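Local coordinates for protein FACT complex subunit SPT16 (Ashbya gossypii, PDB 6A8M) that probably acts, as a subunit of the FACT histone chaperone, in reorganizing nucleosomes during transcription, replication and repair, this chain being the subunit's N-terminal peptidase-like part, at residues M196-V207 against L281-C291; Y298-F306 against Y413-V421. All coordinates share one frame; numbering follows the deposited sequence.

Contact 1: residues M196-V207 against L281-C291; sequences MNLLSDELVRAV and LDGNGCILASC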
ATOM      1  N   MET A 196      14.748   7.117   6.325  1.00 12.71           N
ATOM      2  CA  MET A 196      15.372   8.026   5.361  1.00 14.70           C
ATOM      3  C   MET A 196      16.520   8.799   6.011  1.00 15.38           C
ATOM      4  O   MET A 196      17.575   9.007   5.386  1.00 15.63           O
ATOM      5  CB  MET A 196      14.331   8.984   4.759  1.00 14.79           C
ATOM      6  CG  MET A 196      14.896   9.893   3.650  1.00 13.45           C
ATOM      7  SD  MET A 196      15.691   9.003   2.283  1.00 15.21           S
ATOM      8  CE  MET A 196      14.260   8.363   1.424  1.00 13.72           C
ATOM      9  N   ASN A 197      16.347   9.215   7.272  1.00 14.10           N
ATOM     10  CA  ASN A 197      17.444   9.863   7.987  1.00 17.31           C
ATOM     11  C   ASN A 197      18.659   8.947   8.081  1.00 18.75           C
ATOM     12  O   ASN A 197      19.794   9.388   7.864  1.00 17.70           O
ATOM     13  CB  ASN A 197      17.018  10.288   9.387  1.00 19.23           C
ATOM     14  CG  ASN A 197      18.179  10.912  10.155  1.00 24.59           C
ATOM     15  OD1 ASN A 197      18.655  11.981   9.785  1.00 25.40           O
ATOM     16  ND2 ASN A 197      18.680  10.216  11.180  1.00 28.69           N
ATOM     17  N   LEU A 198      18.439   7.677   8.446  1.00 17.97           N
ATOM     18  CA  LEU A 198      19.543   6.725   8.546  1.00 21.04           C
ATOM     19  C   LEU A 198      20.199   6.539   7.197  1.00 20.87           C
ATOM     20  O   LEU A 198      21.426   6.439   7.099  1.00 20.55           O
ATOM     21  CB  LEU A 198      19.048   5.368   9.034  1.00 20.68           C
ATOM     22  CG  LEU A 198      18.741   5.130  10.496  1.00 24.29           C
ATOM     23  CD1 LEU A 198      18.238   3.708  10.620  1.00 25.70           C
ATOM     24  CD2 LEU A 198      19.984   5.350  11.361  1.00 27.48           C
ATOM     25  N   LEU A 199      19.377   6.480   6.151  1.00 18.22           N
ATOM     26  CA  LEU A 199      19.888   6.318   4.804  1.00 18.52           C
ATOM     27  C   LEU A 199      20.780   7.487   4.427  1.00 18.08           C
ATOM     28  O   LEU A 199      21.865   7.299   3.874  1.00 19.38           O
ATOM     29  CB  LEU A 199      18.727   6.198   3.825  1.00 17.52           C
ATOM     30  CG  LEU A 199      19.099   5.759   2.420  1.00 17.76           C
ATOM     31  CD1 LEU A 199      17.887   5.055   1.821  1.00 17.27           C
ATOM     32  CD2 LEU A 199      19.506   6.951   1.553  1.00 18.12           C
ATOM     33  N   SER A 200      20.315   8.708   4.676  1.00 15.86           N
ATOM     34  CA  SER A 200      21.131   9.865   4.321  1.00 16.85           C
ATOM     35  C   SER A 200      22.484   9.813   5.030  1.00 18.85           C
ATOM     36  O   SER A 200      23.525  10.038   4.408  1.00 21.05           O
ATOM     37  CB  SER A 200      20.398  11.161   4.654  1.00 16.68           C
ATOM     38  OG  SER A 200      21.253  12.280   4.423  1.00 18.79           O
ATOM     39  N   ASP A 201      22.489   9.519   6.337  1.00 21.76           N
ATOM     40  CA  ASP A 201      23.745   9.488   7.087  1.00 23.95           C
ATOM     41  C   ASP A 201      24.711   8.461   6.516  1.00 23.89           C
ATOM     42  O   ASP A 201      25.918   8.723   6.418  1.00 25.30           O
ATOM     43  CB  ASP A 201      23.485   9.184   8.563  1.00 26.01           C
ATOM     44  CG  ASP A 201      22.904  10.359   9.299  1.00 29.04           C
ATOM     45  OD1 ASP A 201      22.809  11.450   8.690  1.00 28.54           O
ATOM     46  OD2 ASP A 201      22.535  10.193  10.482  1.00 32.17           O
ATOM     47  N   GLU A 202      24.204   7.279   6.155  1.00 24.76           N
ATOM     48  CA  GLU A 202      25.052   6.233   5.587  1.00 27.93           C
ATOM     49  C   GLU A 202      25.551   6.617   4.199  1.00 23.19           C
ATOM     50  O   GLU A 202      26.714   6.365   3.853  1.00 23.72           O
ATOM     51  CB  GLU A 202      24.288   4.915   5.516  1.00 35.28           C
ATOM     52  CG  GLU A 202      24.211   4.154   6.818  1.00 44.45           C
ATOM     53  CD  GLU A 202      24.560   2.678   6.642  1.00 51.68           C
ATOM     54  OE1 GLU A 202      25.226   2.333   5.634  1.00 52.74           O
ATOM     55  OE2 GLU A 202      24.170   1.866   7.515  1.00 55.27           O
ATOM     56  N   LEU A 203      24.675   7.195   3.387  1.00 20.92           N
ATOM     57  CA  LEU A 203      25.072   7.654   2.065  1.00 19.71           C
ATOM     58  C   LEU A 203      26.206   8.667   2.155  1.00 21.90           C
ATOM     59  O   LEU A 203      27.259   8.507   1.524  1.00 25.11           O
ATOM     60  CB  LEU A 203      23.853   8.254   1.368  1.00 19.20           C
ATOM     61  CG  LEU A 203      24.112   8.926   0.031  1.00 22.98           C
ATOM     62  CD1 LEU A 203      24.701   7.908  -0.927  1.00 24.73           C
ATOM     63  CD2 LEU A 203      22.806   9.481  -0.505  1.00 20.67           C
ATOM     64  N   VAL A 204      26.010   9.720   2.946  1.00 24.00           N
ATOM     65  CA  VAL A 204      27.003  10.787   3.030  1.00 26.26           C
ATOM     66  C   VAL A 204      28.338  10.232   3.499  1.00 29.85           C
ATOM     67  O   VAL A 204      29.401  10.636   3.010  1.00 31.56           O
ATOM     68  CB  VAL A 204      26.489  11.915   3.944  1.00 27.18           C
ATOM     69  CG1 VAL A 204      27.626  12.844   4.378  1.00 30.06           C
ATOM     70  CG2 VAL A 204      25.438  12.689   3.217  1.00 26.32           C
ATOM     71  N   ARG A 205      28.310   9.279   4.431  1.00 31.29           N
ATOM     72  CA  ARG A 205      29.564   8.699   4.909  1.00 33.74           C
ATOM     73  C   ARG A 205      30.257   7.918   3.801  1.00 33.28           C
ATOM     74  O   ARG A 205      31.460   8.086   3.572  1.00 33.74           O
ATOM     75  CB  ARG A 205      29.307   7.810   6.127  1.00 33.59           C
ATOM     76  N   ALA A 206      29.504   7.078   3.081  1.00 32.12           N
ATOM     77  CA  ALA A 206      30.091   6.299   1.991  1.00 29.88           C
ATOM     78  C   ALA A 206      30.686   7.200   0.914  1.00 28.19           C
ATOM     79  O   ALA A 206      31.739   6.884   0.345  1.00 28.98           O
ATOM     80  CB  ALA A 206      29.042   5.362   1.393  1.00 27.72           C
ATOM     81  N   VAL A 207      30.030   8.321   0.613  1.00 27.59           N
ATOM     82  CA  VAL A 207      30.551   9.243  -0.394  1.00 28.46           C
ATOM     83  C   VAL A 207      31.800   9.930   0.128  1.00 34.48           C
ATOM     84  O   VAL A 207      32.837   9.985  -0.547  1.00 35.31           O
ATOM     85  CB  VAL A 207      29.478  10.273  -0.784  1.00 25.51           C
ATOM     86  CG1 VAL A 207      30.080  11.335  -1.682  1.00 26.32           C
ATOM     87  CG2 VAL A 207      28.302   9.597  -1.453  1.00 21.71           C
ATOM     88  N   LEU A 281      28.332   2.965  -6.246  1.00 19.99           N
ATOM     89  CA  LEU A 281      27.825   4.231  -5.739  1.00 19.87           C
ATOM     90  C   LEU A 281      28.591   5.381  -6.390  1.00 21.80           C
ATOM     91  O   LEU A 281      29.821   5.436  -6.319  1.00 24.66           O
ATOM     92  CB  LEU A 281      27.978   4.268  -4.219  1.00 20.78           C
ATOM     93  CG  LEU A 281      27.681   5.562  -3.466  1.00 22.16           C
ATOM     94  CD1 LEU A 281      26.262   5.985  -3.695  1.00 20.82           C
ATOM     95  CD2 LEU A 281      27.928   5.329  -1.985  1.00 24.49           C
ATOM     96  N   ASP A 282      27.871   6.269  -7.066  1.00 20.62           N
ATOM     97  CA  ASP A 282      28.488   7.391  -7.765  1.00 23.59           C
ATOM     98  C   ASP A 282      28.308   8.630  -6.906  1.00 23.38           C
ATOM     99  O   ASP A 282      27.219   9.207  -6.853  1.00 24.34           O
ATOM    100  CB  ASP A 282      27.888   7.577  -9.154  1.00 24.54           C
ATOM    101  CG  ASP A 282      28.503   8.757  -9.880  1.00 27.00           C
ATOM    102  OD1 ASP A 282      29.735   8.878  -9.834  1.00 29.23           O
ATOM    103  OD2 ASP A 282      27.763   9.568 -10.470  1.00 28.22           O
ATOM    104  N   GLY A 283      29.383   9.042  -6.237  1.00 23.80           N
ATOM    105  CA  GLY A 283      29.322  10.147  -5.292  1.00 24.29           C
ATOM    106  C   GLY A 283      29.438  11.510  -5.939  1.00 23.71           C
ATOM    107  O   GLY A 283      30.312  12.299  -5.585  1.00 25.48           O
ATOM    108  N   ASN A 284      28.556  11.797  -6.889  1.00 22.53           N
ATOM    109  CA  ASN A 284      28.532  13.066  -7.598  1.00 23.56           C
ATOM    110  C   ASN A 284      27.127  13.293  -8.125  1.00 20.38           C
ATOM    111  O   ASN A 284      26.403  12.336  -8.400  1.00 19.26           O
ATOM    112  CB  ASN A 284      29.508  13.089  -8.772  1.00 30.76           C
ATOM    113  CG  ASN A 284      30.771  13.820  -8.447  1.00 38.91           C
ATOM    114  OD1 ASN A 284      30.763  15.041  -8.242  1.00 42.24           O
ATOM    115  ND2 ASN A 284      31.875  13.084  -8.389  1.00 40.76           N
ATOM    116  N   GLY A 285      26.766  14.563  -8.287  1.00 19.74           N
ATOM    117  CA  GLY A 285      25.503  14.883  -8.945  1.00 18.94           C
ATOM    118  C   GLY A 285      24.301  14.453  -8.122  1.00 17.61           C
ATOM    119  O   GLY A 285      24.226  14.724  -6.921  1.00 20.06           O
ATOM    120  N   CYS A 286      23.339  13.777  -8.760  1.00 15.60           N
ATOM    121  CA  CYS A 286      22.097  13.388  -8.095  1.00 14.49           C
ATOM    122  C   CYS A 286      22.109  11.921  -7.656  1.00 16.45           C
ATOM    123  O   CYS A 286      22.534  11.030  -8.406  1.00 16.04           O
ATOM    124  CB  CYS A 286      20.889  13.644  -9.006  1.00 15.77           C
ATOM    125  SG  CYS A 286      20.694  15.378  -9.478  1.00 17.85           S
ATOM    126  N   ILE A 287      21.642  11.678  -6.430  1.00 16.50           N
ATOM    127  CA  ILE A 287      21.471  10.332  -5.893  1.00 14.32           C
ATOM    128  C   ILE A 287      20.040  10.197  -5.387  1.00 12.32           C
ATOM    129  O   ILE A 287      19.576  11.031  -4.597  1.00 14.03           O
ATOM    130  CB  ILE A 287      22.477  10.040  -4.771  1.00 14.41           C
ATOM    131  CG1 ILE A 287      23.897  10.226  -5.317  1.00 14.28           C
ATOM    132  CG2 ILE A 287      22.238   8.639  -4.178  1.00 13.14           C
ATOM    133  CD1 ILE A 287      24.973  10.127  -4.269  1.00 13.83           C
ATOM    134  N   LEU A 288      19.339   9.166  -5.855  1.00 11.93           N
ATOM    135  CA  LEU A 288      17.941   8.951  -5.512  1.00 12.35           C
ATOM    136  C   LEU A 288      17.821   7.910  -4.410  1.00 13.56           C
ATOM    137  O   LEU A 288      18.465   6.853  -4.458  1.00 13.57           O
ATOM    138  CB  LEU A 288      17.143   8.479  -6.726  1.00 14.68           C
ATOM    139  CG  LEU A 288      17.263   9.320  -8.003  1.00 15.37           C
ATOM    140  CD1 LEU A 288      16.271   8.783  -9.029  1.00 15.53           C
ATOM    141  CD2 LEU A 288      17.041  10.798  -7.760  1.00 14.98           C
ATOM    142  N   ALA A 289      16.958   8.190  -3.440  1.00 12.17           N
ATOM    143  CA  ALA A 289      16.700   7.240  -2.371  1.00 12.22           C
ATOM    144  C   ALA A 289      15.209   7.159  -2.101  1.00 12.88           C
ATOM    145  O   ALA A 289      14.504   8.171  -2.173  1.00 12.08           O
ATOM    146  CB  ALA A 289      17.439   7.648  -1.096  1.00 12.36           C
ATOM    147  N   SER A 290      14.733   5.946  -1.814  1.00 11.73           N
ATOM    148  CA  SER A 290      13.322   5.722  -1.509  1.00 10.40           C
ATOM    149  C   SER A 290      13.203   4.688  -0.403  1.00 12.54           C
ATOM    150  O   SER A 290      13.834   3.631  -0.469  1.00 12.81           O
ATOM    151  CB  SER A 290      12.528   5.201  -2.720  1.00 13.61           C
ATOM    152  OG  SER A 290      12.548   6.085  -3.823  1.00 14.72           O
ATOM    153  N   CYS A 291      12.340   4.948   0.565  0.55 11.99           N
ATOM    154  CA  CYS A 291      12.040   3.855   1.458  0.55 11.56           C
ATOM    155  C   CYS A 291      10.612   4.014   1.935  0.55 11.39           C
ATOM    156  O   CYS A 291      10.032   5.103   1.889  0.55 10.62           O
ATOM    157  CB  CYS A 291      13.037   3.764   2.616  0.55 13.24           C
ATOM    158  SG  CYS A 291      12.989   5.113   3.743  0.55 15.05           S
TER
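Helix-on-sheet packing of the peptidase M24-like (pita-bread) lobe brings M196, L199, L203, A206 and V207 of one helix against L281, G283, I287 and A289. The helix axis runs 9.2 Å from the axis of strand 285-291, at 149° between their N-to-C directions, so the two elements are roughly antiparallel. No hydrogen bond crosses; 472 Å² of surface, both sides summed, is buried by apolar contact. The alternation of the strand sets the pattern: the side chains of I287 and A289 leave the strand toward the helix, whereas L288 and S290 turn to the other face, where both touch Q416 and the hydroxyl of S290 bonds to that of S303. L203 occupies the middle of the interface. With CG anti to the backbone N (chi1 173°), its two methyls part: L203 CD2 meets I287 CG2 tip to tip at 3.8 Å, and L203 CD1 meets L281 CD1 at 3.7 Å, the two leucine side chains lying at a slant to one another. The other methyl of L281, CD2, rests 3.6 Å from A206 CB. Beyond L203, F306 and L218 of helix 215-224 extend the apolar cluster. Near its C-terminal end the helix meets the turn before the strand, where V207 CG1 lies 3.9 Å from the CA of G283, the centre of an inverse gamma turn. Nearer the middle of helix 179-208, opposite the far end of strand 285-291, M196 is bent at both chi2 and chi3, which folds its thioether back over the strand: M196 SD lies 4.0 Å from A289 CB, and M196 CE approaches A289 O at 3.6 Å. Packing is tightest one helical turn further on, where L199 CD2 presses on A289 CB at 3.4 Å, closer than usual van der Waals contact.

Contact 2: residues Y298-F306 against Y413-V421; sequences YCSNISRTF and YALQLADTV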
ATOM      1  N   TYR A 298      -0.214  -0.728   7.476  1.00 12.47           N
ATOM      2  CA  TYR A 298      -0.479   0.516   6.747  1.00 11.41           C
ATOM      3  C   TYR A 298       0.823   1.072   6.168  1.00 13.42           C
ATOM      4  O   TYR A 298       1.748   1.383   6.915  1.00 11.80           O
ATOM      5  CB  TYR A 298      -1.197   1.525   7.665  1.00 10.80           C
ATOM      6  CG  TYR A 298      -2.611   1.059   7.813  1.00 12.89           C
ATOM      7  CD1 TYR A 298      -2.966   0.156   8.830  1.00 14.26           C
ATOM      8  CD2 TYR A 298      -3.579   1.439   6.904  1.00 11.32           C
ATOM      9  CE1 TYR A 298      -4.266  -0.342   8.898  1.00 13.98           C
ATOM     10  CE2 TYR A 298      -4.893   0.975   7.007  1.00 11.30           C
ATOM     11  CZ  TYR A 298      -5.208   0.076   7.985  1.00 13.04           C
ATOM     12  OH  TYR A 298      -6.488  -0.418   8.018  1.00 15.73           O
ATOM     13  N   CYS A 299       0.873   1.198   4.832  1.00 13.10           N
ATOM     14  CA  CYS A 299       2.060   1.626   4.098  1.00 13.53           C
ATOM     15  C   CYS A 299       2.226   3.139   4.061  1.00 12.04           C
ATOM     16  O   CYS A 299       1.254   3.895   3.965  1.00 11.83           O
ATOM     17  CB  CYS A 299       2.004   1.141   2.657  1.00 13.37           C
ATOM     18  SG  CYS A 299       1.928  -0.650   2.496  1.00 13.22           S
ATOM     19  N   SER A 300       3.491   3.563   4.064  1.00  9.75           N
ATOM     20  CA  SER A 300       3.907   4.934   3.787  1.00 10.25           C
ATOM     21  C   SER A 300       5.099   4.880   2.834  1.00 11.22           C
ATOM     22  O   SER A 300       5.675   3.814   2.566  1.00 11.43           O
ATOM     23  CB  SER A 300       4.268   5.706   5.068  1.00 11.24           C
ATOM     24  OG  SER A 300       5.331   5.059   5.755  1.00 14.15           O
ATOM     25  N   ASN A 301       5.460   6.045   2.304  1.00 12.04           N
ATOM     26  CA  ASN A 301       6.506   6.129   1.290  1.00 10.35           C
ATOM     27  C   ASN A 301       7.173   7.486   1.412  1.00 12.01           C
ATOM     28  O   ASN A 301       6.498   8.481   1.691  1.00 13.36           O
ATOM     29  CB  ASN A 301       5.945   5.961  -0.136  1.00 12.31           C
ATOM     30  CG  ASN A 301       7.040   5.809  -1.152  1.00 11.17           C
ATOM     31  OD1 ASN A 301       7.909   4.964  -0.971  1.00 11.94           O
ATOM     32  ND2 ASN A 301       7.041   6.657  -2.198  1.00 11.60           N
ATOM     33  N   ILE A 302       8.492   7.520   1.207  1.00 12.05           N
ATOM     34  CA  ILE A 302       9.239   8.776   1.135  1.00 11.07           C
ATOM     35  C   ILE A 302      10.356   8.583   0.123  1.00 11.37           C
ATOM     36  O   ILE A 302      11.004   7.535   0.103  1.00 12.47           O
ATOM     37  CB  ILE A 302       9.806   9.213   2.503  1.00 11.09           C
ATOM     38  CG1 ILE A 302      10.435  10.620   2.398  1.00 12.65           C
ATOM     39  CG2 ILE A 302      10.788   8.162   3.101  1.00 12.66           C
ATOM     40  CD1 ILE A 302      10.839  11.230   3.767  1.00 13.10           C
ATOM     41  N   SER A 303      10.559   9.578  -0.738  1.00 10.36           N
ATOM     42  CA  SER A 303      11.673   9.564  -1.682  1.00 10.18           C
ATOM     43  C   SER A 303      12.360  10.912  -1.613  1.00 11.92           C
ATOM     44  O   SER A 303      11.699  11.952  -1.561  1.00 12.41           O
ATOM     45  CB  SER A 303      11.248   9.293  -3.134  1.00 10.99           C
ATOM     46  OG  SER A 303      10.762   7.973  -3.296  1.00 14.04           O
ATOM     47  N   ARG A 304      13.681  10.890  -1.638  1.00 10.84           N
ATOM     48  CA  ARG A 304      14.456  12.124  -1.607  1.00 11.66           C
ATOM     49  C   ARG A 304      15.515  12.045  -2.690  1.00 13.94           C
ATOM     50  O   ARG A 304      15.933  10.952  -3.108  1.00 14.76           O
ATOM     51  CB  ARG A 304      15.131  12.347  -0.237  1.00 11.74           C
ATOM     52  CG  ARG A 304      14.126  12.547   0.891  1.00 12.76           C
ATOM     53  CD  ARG A 304      13.420  13.874   0.702  1.00 13.45           C
ATOM     54  NE  ARG A 304      12.515  14.265   1.787  1.00 13.67           N
ATOM     55  CZ  ARG A 304      11.193  14.114   1.715  1.00 14.66           C
ATOM     56  NH1 ARG A 304      10.646  13.524   0.638  1.00 11.89           N
ATOM     57  NH2 ARG A 304      10.413  14.550   2.705  1.00 15.35           N
ATOM     58  N   THR A 305      15.961  13.213  -3.129  1.00 13.84           N
ATOM     59  CA  THR A 305      17.133  13.330  -3.986  1.00 11.25           C
ATOM     60  C   THR A 305      18.232  14.001  -3.171  1.00 12.64           C
ATOM     61  O   THR A 305      17.986  15.015  -2.503  1.00 14.01           O
ATOM     62  CB  THR A 305      16.822  14.162  -5.238  1.00 13.59           C
ATOM     63  OG1 THR A 305      15.757  13.559  -5.972  1.00 13.97           O
ATOM     64  CG2 THR A 305      18.047  14.250  -6.145  1.00 14.34           C
ATOM     65  N   PHE A 306      19.426  13.421  -3.184  1.00 13.07           N
ATOM     66  CA  PHE A 306      20.575  14.029  -2.539  1.00 14.93           C
ATOM     67  C   PHE A 306      21.506  14.547  -3.630  1.00 16.48           C
ATOM     68  O   PHE A 306      21.656  13.910  -4.678  1.00 15.88           O
ATOM     69  CB  PHE A 306      21.269  13.034  -1.614  1.00 15.42           C
ATOM     70  CG  PHE A 306      20.365  12.482  -0.549  1.00 14.87           C
ATOM     71  CD1 PHE A 306      20.111  13.203   0.611  1.00 15.98           C
ATOM     72  CD2 PHE A 306      19.736  11.266  -0.726  1.00 15.31           C
ATOM     73  CE1 PHE A 306      19.249  12.701   1.605  1.00 16.78           C
ATOM     74  CE2 PHE A 306      18.859  10.766   0.232  1.00 13.44           C
ATOM     75  CZ  PHE A 306      18.617  11.471   1.407  1.00 15.08           C
ATOM     76  N   TYR A 413      21.756  12.667 -14.914  1.00 15.16           N
ATOM     77  CA  TYR A 413      21.133  12.735 -13.600  1.00 13.10           C
ATOM     78  C   TYR A 413      19.634  12.491 -13.708  1.00 13.54           C
ATOM     79  O   TYR A 413      19.084  12.278 -14.791  1.00 15.29           O
ATOM     80  CB  TYR A 413      21.429  14.061 -12.898  1.00 14.13           C
ATOM     81  CG  TYR A 413      20.819  15.321 -13.480  1.00 15.41           C
ATOM     82  CD1 TYR A 413      21.426  15.986 -14.546  1.00 17.02           C
ATOM     83  CD2 TYR A 413      19.687  15.892 -12.897  1.00 17.32           C
ATOM     84  CE1 TYR A 413      20.877  17.183 -15.045  1.00 18.43           C
ATOM     85  CE2 TYR A 413      19.133  17.069 -13.384  1.00 17.36           C
ATOM     86  CZ  TYR A 413      19.728  17.705 -14.447  1.00 19.44           C
ATOM     87  OH  TYR A 413      19.175  18.881 -14.911  1.00 20.02           O
ATOM     88  N   ALA A 414      18.996  12.449 -12.549  1.00 14.13           N
ATOM     89  CA  ALA A 414      17.568  12.205 -12.444  1.00 11.90           C
ATOM     90  C   ALA A 414      17.146  12.838 -11.136  1.00 12.16           C
ATOM     91  O   ALA A 414      17.984  13.158 -10.286  1.00 15.03           O
ATOM     92  CB  ALA A 414      17.221  10.706 -12.488  1.00 11.74           C
ATOM     93  N   LEU A 415      15.849  13.050 -10.994  1.00 12.74           N
ATOM     94  CA  LEU A 415      15.310  13.703  -9.810  1.00 12.16           C
ATOM     95  C   LEU A 415      14.088  12.943  -9.349  1.00 13.71           C
ATOM     96  O   LEU A 415      13.261  12.535 -10.167  1.00 14.81           O
ATOM     97  CB  LEU A 415      14.900  15.171 -10.085  1.00 14.81           C
ATOM     98  CG  LEU A 415      16.029  16.066 -10.598  1.00 18.48           C
ATOM     99  CD1 LEU A 415      15.475  17.410 -11.076  1.00 21.67           C
ATOM    100  CD2 LEU A 415      17.086  16.279  -9.509  1.00 17.86           C
ATOM    101  N   GLN A 416      13.933  12.802  -8.037  1.00 12.80           N
ATOM    102  CA  GLN A 416      12.749  12.122  -7.558  1.00 11.66           C
ATOM    103  C   GLN A 416      12.426  12.588  -6.148  1.00 13.95           C
ATOM    104  O   GLN A 416      13.308  12.671  -5.297  1.00 16.58           O
ATOM    105  CB  GLN A 416      12.936  10.601  -7.601  1.00 13.41           C
ATOM    106  CG  GLN A 416      11.707   9.841  -7.183  1.00 16.27           C
ATOM    107  CD  GLN A 416      11.819   8.382  -7.519  1.00 16.58           C
ATOM    108  OE1 GLN A 416      12.752   7.687  -7.051  1.00 17.48           O
ATOM    109  NE2 GLN A 416      10.908   7.906  -8.355  1.00 17.70           N
ATOM    110  N   LEU A 417      11.146  12.857  -5.901  1.00 14.17           N
ATOM    111  CA  LEU A 417      10.697  13.296  -4.590  1.00 12.54           C
ATOM    112  C   LEU A 417       9.368  12.619  -4.310  1.00 11.13           C
ATOM    113  O   LEU A 417       8.496  12.626  -5.179  1.00 13.29           O
ATOM    114  CB  LEU A 417      10.519  14.821  -4.581  1.00 15.51           C
ATOM    115  CG  LEU A 417      10.216  15.503  -3.257  1.00 18.12           C
ATOM    116  CD1 LEU A 417      11.430  15.385  -2.326  1.00 19.55           C
ATOM    117  CD2 LEU A 417       9.844  16.964  -3.496  1.00 18.82           C
ATOM    118  N   ALA A 418       9.203  12.058  -3.110  1.00  9.84           N
ATOM    119  CA  ALA A 418       7.920  11.466  -2.740  1.00 10.91           C
ATOM    120  C   ALA A 418       7.622  11.739  -1.276  1.00 10.90           C
ATOM    121  O   ALA A 418       8.522  11.754  -0.439  1.00 11.44           O
ATOM    122  CB  ALA A 418       7.890   9.939  -3.012  1.00 11.75           C
ATOM    123  N   ASP A 419       6.335  11.937  -0.970  1.00 10.90           N
ATOM    124  CA  ASP A 419       5.879  12.097   0.399  1.00 10.18           C
ATOM    125  C   ASP A 419       4.513  11.452   0.548  1.00 11.74           C
ATOM    126  O   ASP A 419       3.763  11.310  -0.422  1.00 12.43           O
ATOM    127  CB  ASP A 419       5.811  13.580   0.814  1.00 13.18           C
ATOM    128  CG  ASP A 419       7.179  14.132   1.168  1.00 13.34           C
ATOM    129  OD1 ASP A 419       7.709  13.744   2.223  1.00 14.41           O
ATOM    130  OD2 ASP A 419       7.729  14.931   0.387  1.00 14.88           O
ATOM    131  N   THR A 420       4.192  11.083   1.786  1.00  9.98           N
ATOM    132  CA  THR A 420       2.883  10.527   2.116  1.00 11.08           C
ATOM    133  C   THR A 420       1.957  11.655   2.559  1.00 10.89           C
ATOM    134  O   THR A 420       2.317  12.458   3.424  1.00 11.58           O
ATOM    135  CB  THR A 420       3.047   9.471   3.202  1.00 14.20           C
ATOM    136  OG1 THR A 420       3.959   8.474   2.709  1.00 12.76           O
ATOM    137  CG2 THR A 420       1.719   8.821   3.565  1.00 13.43           C
ATOM    138  N   VAL A 421       0.785  11.741   1.939  1.00 12.37           N
ATOM    139  CA  VAL A 421      -0.129  12.861   2.152  1.00 13.20           C
ATOM    140  C   VAL A 421      -1.505  12.321   2.517  1.00 13.12           C
ATOM    141  O   VAL A 421      -2.069  11.504   1.781  1.00 15.51           O
ATOM    142  CB  VAL A 421      -0.234  13.757   0.903  1.00 13.76           C
ATOM    143  CG1 VAL A 421      -1.197  14.930   1.176  1.00 13.44           C
ATOM    144  CG2 VAL A 421       1.153  14.259   0.454  1.00 13.65           C
TER
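S303 and A418 form a single antiparallel hydrogen-bonded bridge. S303 N gives to A418 O at 3.0 Å with an angle of 169° at the hydrogen, and A418 N returns the bond to S303 O. S303 CB and A418 CB are pressed to 3.4 Å, shorter than usual van der Waals contact. On either side of this bridge, threonine hydroxyls span the gap between the diverging strands: T420 OG1 donates to N301 O at 2.7 Å, in the carbonyl plane and on a lone pair, while T305 OG1 donates to Q416 O. R304 starts away from the partner strand but bends at chi2, bringing its guanidinium back toward it, alongside A418 and D419. R304 NH2 forms a salt bridge to the syn lone pair of D419 OD1 at 2.9 Å, although the two flat groups are turned 61° apart. R304 NH1 donates to S303 O at 2.9 Å, entering from the carbonyl face opposite A418 N; I302 CD1 covers one face of the R304 guanidinium, 3.5 Å above its plane. Farther out, Y434 O takes another bond from R304 NH2, while T432, Q325 and K436 engage the D419 carboxylate, probably stabilising its negative charge. Backbone pairing is local: the CA atoms of S303 and A418 are 4.3 Å apart, but those of N301 and T420, and of T305 and Q416, stand 5.8 Å apart, and there side chains carry the flanks. The bridge joins strand 298-308 to strand 412-424, consistent with the curved, largely antiparallel sheet of the M24 pita-bread fold.

In the fold
Both contacts are buried, and they share one sheet of the same M24-like lobe: contact 1 covers a face of it, and contact 2 extends it at the flank. Contact 1 sets helix 179-208 on strand 285-295; contact 2 joins the next strand, 298-308, to strand 412-424 in the neighbouring group of strands, closer to the centre of the chain. The strands 285-295 and 298-308 are antiparallel neighbours, so the contacts meet directly, with centres about 13 Å apart: I287 O pairs with F306 N, and C286 CB packs against A414 O. Their chemistry differs accordingly. The helix-to-strand packing is apolar and has no hydrogen bond across it, whereas the strand-to-strand junction combines backbone bonds, threonine hydroxyls and a buried salt bridge.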